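Local coordinates for protein gamma-glutamyl-gamma-aminobutyrate hydrolase PuuD (Escherichia coli, PDB 6VTV) that hydrolyses the gamma-glutamyl linkage of gamma-glutamyl-gamma-aminobutyrate to release 4-aminobutanoate and glutamate, the last step of putrescine degradation to 4-aminobutanoate, at residues N77-E89 with E123-K135. Residues are numbered along the deposited sequence; the frame is centred on the assembly and turned at random.
Sequences NVQPHLYGENGDE and ELVVATGGSLHRK
Arg134 NH1 is gripped by two acceptors, the backbone Asn86 O at 2.7 Å and the carboxylate oxygen Glu85 OE1 at 3.3 Å. The second bond is nearly straight (172°), lies in the guanidinium plane and uses the anti lone pair of OE1. Farther round the rim, Arg134 NH2 donates to Asp88 O from above the carbonyl plane, and NE makes a salt bridge to Glu89 OE2 at 2.9 Å, tilted from the guanidinium plane. Arginine suits this place because its five N-H groups can join two carboxylates and two carbonyls; Pro80 CG, over the centre of one face, helps fix the head's orientation. Glu85 OE2 is salt-bridged to Lys192. Tyr83 offers a long flat ring spanning from Val126 CG2, 3.6 Å from Tyr83 CD1, to the stem of Arg134; Pro80 O lies over the centre of one face and Leu132 N over the other, toward the rim. Val78, short and branched, fits between Val126 and Leu132. The contact fastens the loop between strand 68-71 and helix 94-109 onto strand 132-133 and the Schellman-capped end of helix 119-127, which follows the predicted nucleophile Cys118 in this class I glutamine amidotransferase-type fold.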
loop_
_atom_site.group_PDB
_atom_site.type_symbol
_atom_site.label_atom_id
_atom_site.label_comp_id
_atom_site.label_asym_id
_atom_site.label_seq_id
_atom_site.Cartn_x
_atom_site.Cartn_y
_atom_site.Cartn_z
ATOM N N ASN B 77 -17.240 -2.723 8.172
ATOM C CA ASN B 77 -17.593 -2.269 9.508
ATOM C C ASN B 77 -16.739 -2.989 10.540
ATOM O O ASN B 77 -16.296 -4.121 10.321
ATOM C CB ASN B 77 -19.078 -2.507 9.812
ATOM C CG ASN B 77 -19.986 -1.986 8.718
ATOM O OD1 ASN B 77 -19.999 -0.790 8.432
ATOM N ND2 ASN B 77 -20.769 -2.875 8.117
ATOM N N VAL B 78 -16.508 -2.315 11.668
ATOM C CA VAL B 78 -15.755 -2.917 12.760
ATOM C C VAL B 78 -16.528 -4.104 13.321
ATOM O O VAL B 78 -17.762 -4.075 13.423
ATOM C CB VAL B 78 -15.478 -1.863 13.845
ATOM C CG1 VAL B 78 -14.680 -2.461 14.996
ATOM C CG2 VAL B 78 -14.750 -0.666 13.246
ATOM N N GLN B 79 -15.803 -5.162 13.674
ATOM C CA GLN B 79 -16.434 -6.326 14.281
ATOM C C GLN B 79 -17.102 -5.926 15.594
ATOM O O GLN B 79 -16.457 -5.297 16.444
ATOM C CB GLN B 79 -15.408 -7.430 14.530
ATOM C CG GLN B 79 -14.834 -8.047 13.266
ATOM C CD GLN B 79 -13.583 -8.859 13.534
ATOM O OE1 GLN B 79 -13.596 -10.087 13.449
ATOM N NE2 GLN B 79 -12.494 -8.176 13.866
ATOM N N PRO B 80 -18.377 -6.264 15.796
ATOM C CA PRO B 80 -19.079 -5.801 17.005
ATOM C C PRO B 80 -18.477 -6.305 18.306
ATOM O O PRO B 80 -18.687 -5.672 19.348
ATOM C CB PRO B 80 -20.507 -6.332 16.805
ATOM C CG PRO B 80 -20.636 -6.523 15.323
ATOM C CD PRO B 80 -19.279 -6.962 14.863
ATOM N N HIS B 81 -17.737 -7.417 18.289
ATOM C CA HIS B 81 -17.143 -7.919 19.522
ATOM C C HIS B 81 -15.995 -7.052 20.017
ATOM O O HIS B 81 -15.581 -7.203 21.171
ATOM C CB HIS B 81 -16.663 -9.364 19.337
ATOM C CG HIS B 81 -15.346 -9.482 18.635
ATOM N ND1 HIS B 81 -15.241 -9.578 17.264
ATOM C CD2 HIS B 81 -14.081 -9.535 19.114
ATOM C CE1 HIS B 81 -13.967 -9.676 16.928
ATOM N NE2 HIS B 81 -13.242 -9.652 18.032
ATOM N N LEU B 82 -15.476 -6.149 19.181
ATOM C CA LEU B 82 -14.403 -5.269 19.623
ATOM C C LEU B 82 -14.899 -4.185 20.571
ATOM O O LEU B 82 -14.087 -3.591 21.289
ATOM C CB LEU B 82 -13.704 -4.639 18.419
ATOM C CG LEU B 82 -12.778 -5.585 17.650
ATOM C CD1 LEU B 82 -12.204 -4.901 16.421
ATOM C CD2 LEU B 82 -11.665 -6.103 18.550
ATOM N N TYR B 83 -16.205 -3.909 20.591
ATOM C CA TYR B 83 -16.797 -3.036 21.597
ATOM C C TYR B 83 -17.842 -3.775 22.428
ATOM O O TYR B 83 -18.826 -3.184 22.878
ATOM C CB TYR B 83 -17.387 -1.770 20.968
ATOM C CG TYR B 83 -18.313 -1.975 19.788
ATOM C CD1 TYR B 83 -17.811 -2.123 18.500
ATOM C CD2 TYR B 83 -19.692 -1.987 19.958
ATOM C CE1 TYR B 83 -18.655 -2.296 17.419
ATOM C CE2 TYR B 83 -20.544 -2.161 18.882
ATOM C CZ TYR B 83 -20.020 -2.315 17.617
ATOM O OH TYR B 83 -20.863 -2.488 16.543
ATOM N N GLY B 84 -17.638 -5.076 22.630
ATOM C CA GLY B 84 -18.405 -5.825 23.608
ATOM C C GLY B 84 -19.780 -6.285 23.182
ATOM O O GLY B 84 -20.581 -6.662 24.042
ATOM N N GLU B 85 -20.084 -6.279 21.889
ATOM C CA GLU B 85 -21.382 -6.719 21.404
ATOM C C GLU B 85 -21.258 -8.068 20.707
ATOM O O GLU B 85 -20.179 -8.475 20.272
ATOM C CB GLU B 85 -21.993 -5.681 20.455
ATOM C CG GLU B 85 -22.293 -4.351 21.130
ATOM C CD GLU B 85 -23.341 -3.541 20.394
ATOM O OE1 GLU B 85 -23.969 -4.088 19.464
ATOM O OE2 GLU B 85 -23.540 -2.360 20.750
ATOM N N ASN B 86 -22.385 -8.764 20.612
ATOM C CA ASN B 86 -22.433 -10.101 20.039
ATOM C C ASN B 86 -23.012 -10.063 18.630
ATOM O O ASN B 86 -23.709 -9.123 18.240
ATOM C CB ASN B 86 -23.258 -11.039 20.924
ATOM C CG ASN B 86 -22.606 -11.293 22.269
ATOM O OD1 ASN B 86 -23.058 -10.790 23.298
ATOM N ND2 ASN B 86 -21.531 -12.074 22.267
ATOM N N GLY B 87 -22.709 -11.110 17.865
ATOM C CA GLY B 87 -23.141 -11.193 16.484
ATOM C C GLY B 87 -22.159 -10.546 15.531
ATOM O O GLY B 87 -21.131 -9.980 15.914
ATOM N N ASP B 88 -22.489 -10.638 14.247
ATOM C CA ASP B 88 -21.669 -10.067 13.190
ATOM C C ASP B 88 -22.483 -9.068 12.378
ATOM O O ASP B 88 -23.698 -8.933 12.540
ATOM C CB ASP B 88 -21.096 -11.160 12.275
ATOM C CG ASP B 88 -22.175 -11.987 11.591
ATOM O OD1 ASP B 88 -23.374 -11.774 11.867
ATOM O OD2 ASP B 88 -21.819 -12.856 10.767
ATOM N N GLU B 89 -21.786 -8.367 11.498
ATOM C CA GLU B 89 -22.372 -7.447 10.540
ATOM C C GLU B 89 -21.822 -7.775 9.162
ATOM O O GLU B 89 -20.735 -8.351 9.042
ATOM C CB GLU B 89 -22.059 -5.986 10.901
ATOM C CG GLU B 89 -22.854 -5.455 12.085
ATOM C CD GLU B 89 -24.353 -5.486 11.847
ATOM O OE1 GLU B 89 -24.780 -5.223 10.704
ATOM O OE2 GLU B 89 -25.104 -5.771 12.804
ATOM N N GLU B 123 -13.245 3.452 14.173
ATOM C CA GLU B 123 -12.113 2.773 14.793
ATOM C C GLU B 123 -11.601 3.550 16.000
ATOM O O GLU B 123 -11.252 2.954 17.026
ATOM C CB GLU B 123 -10.997 2.568 13.767
ATOM C CG GLU B 123 -11.289 1.475 12.754
ATOM C CD GLU B 123 -10.337 1.499 11.574
ATOM O OE1 GLU B 123 -9.665 2.531 11.368
ATOM O OE2 GLU B 123 -10.259 0.484 10.852
ATOM N N LEU B 124 -11.556 4.881 15.897
ATOM C CA LEU B 124 -11.125 5.706 17.023
ATOM C C LEU B 124 -12.068 5.551 18.208
ATOM O O LEU B 124 -11.627 5.421 19.357
ATOM C CB LEU B 124 -11.047 7.173 16.596
ATOM C CG LEU B 124 -9.681 7.860 16.580
ATOM C CD1 LEU B 124 -9.855 9.373 16.605
ATOM C CD2 LEU B 124 -8.827 7.398 17.751
ATOM N N VAL B 125 -13.376 5.573 17.945
ATOM C CA VAL B 125 -14.358 5.475 19.019
ATOM C C VAL B 125 -14.250 4.126 19.718
ATOM O O VAL B 125 -14.274 4.045 20.953
ATOM C CB VAL B 125 -15.775 5.716 18.465
ATOM C CG1 VAL B 125 -16.828 5.365 19.504
ATOM C CG2 VAL B 125 -15.924 7.162 18.013
ATOM N N VAL B 126 -14.109 3.049 18.945
ATOM C CA VAL B 126 -14.045 1.719 19.541
ATOM C C VAL B 126 -12.715 1.513 20.259
ATOM O O VAL B 126 -12.665 0.896 21.330
ATOM C CB VAL B 126 -14.290 0.643 18.467
ATOM C CG1 VAL B 126 -14.025 -0.748 19.025
ATOM C CG2 VAL B 126 -15.713 0.741 17.943
ATOM N N ALA B 127 -11.622 2.037 19.697
ATOM C CA ALA B 127 -10.308 1.800 20.287
ATOM C C ALA B 127 -10.173 2.447 21.659
ATOM O O ALA B 127 -9.423 1.949 22.507
ATOM C CB ALA B 127 -9.207 2.310 19.357
ATOM N N THR B 128 -10.887 3.544 21.902
ATOM C CA THR B 128 -10.788 4.270 23.159
ATOM C C THR B 128 -11.895 3.905 24.141
ATOM O O THR B 128 -12.047 4.579 25.165
ATOM C CB THR B 128 -10.789 5.776 22.896
ATOM O OG1 THR B 128 -11.867 6.109 22.011
ATOM C CG2 THR B 128 -9.470 6.198 22.262
ATOM N N GLY B 129 -12.665 2.857 23.860
ATOM C CA GLY B 129 -13.651 2.351 24.792
ATOM C C GLY B 129 -15.098 2.638 24.451
ATOM O O GLY B 129 -15.973 2.355 25.277
ATOM N N GLY B 130 -15.384 3.187 23.272
ATOM C CA GLY B 130 -16.738 3.512 22.881
ATOM C C GLY B 130 -17.426 2.369 22.161
ATOM O O GLY B 130 -16.935 1.239 22.094
ATOM N N SER B 131 -18.598 2.680 21.611
ATOM C CA SER B 131 -19.412 1.707 20.899
ATOM C C SER B 131 -20.040 2.376 19.685
ATOM O O SER B 131 -19.979 3.598 19.521
ATOM C CB SER B 131 -20.493 1.108 21.805
ATOM O OG SER B 131 -21.372 2.114 22.275
ATOM N N LEU B 132 -20.660 1.562 18.834
ATOM C CA LEU B 132 -21.217 2.032 17.575
ATOM C C LEU B 132 -22.675 1.622 17.442
ATOM O O LEU B 132 -23.107 0.601 17.984
ATOM C CB LEU B 132 -20.440 1.478 16.375
ATOM C CG LEU B 132 -18.921 1.630 16.386
ATOM C CD1 LEU B 132 -18.322 0.941 15.175
ATOM C CD2 LEU B 132 -18.537 3.100 16.418
ATOM N N HIS B 133 -23.430 2.438 16.708
ATOM C CA HIS B 133 -24.726 2.024 16.187
ATOM C C HIS B 133 -24.489 1.118 14.987
ATOM O O HIS B 133 -23.825 1.522 14.027
ATOM C CB HIS B 133 -25.562 3.235 15.778
ATOM C CG HIS B 133 -26.113 4.019 16.928
ATOM N ND1 HIS B 133 -27.149 3.561 17.712
ATOM C CD2 HIS B 133 -25.786 5.241 17.411
ATOM C CE1 HIS B 133 -27.429 4.463 18.637
ATOM N NE2 HIS B 133 -26.616 5.491 18.475
ATOM N N ARG B 134 -25.018 -0.103 15.032
ATOM C CA ARG B 134 -24.797 -1.026 13.925
ATOM C C ARG B 134 -25.744 -0.785 12.759
ATOM O O ARG B 134 -25.422 -1.166 11.628
ATOM C CB ARG B 134 -24.917 -2.471 14.414
ATOM C CG ARG B 134 -23.756 -2.895 15.298
ATOM C CD ARG B 134 -24.110 -4.066 16.197
ATOM N NE ARG B 134 -24.141 -5.332 15.470
ATOM C CZ ARG B 134 -24.142 -6.525 16.055
ATOM N NH1 ARG B 134 -24.109 -6.615 17.378
ATOM N NH2 ARG B 134 -24.172 -7.629 15.321
ATOM N N LYS B 135 -26.897 -0.158 13.003
ATOM C CA LYS B 135 -27.886 0.136 11.961
ATOM C C LYS B 135 -28.489 1.505 12.274
ATOM O O LYS B 135 -29.468 1.605 13.019
ATOM C CB LYS B 135 -28.961 -0.942 11.886
ATOM C CG LYS B 135 -28.454 -2.320 11.493
ATOM C CD LYS B 135 -28.103 -2.384 10.017
ATOM C CE LYS B 135 -29.347 -2.483 9.152
ATOM N NZ LYS B 135 -29.005 -2.472 7.701
HETATM O O HOH W 1 -25.374 -1.292 17.911
#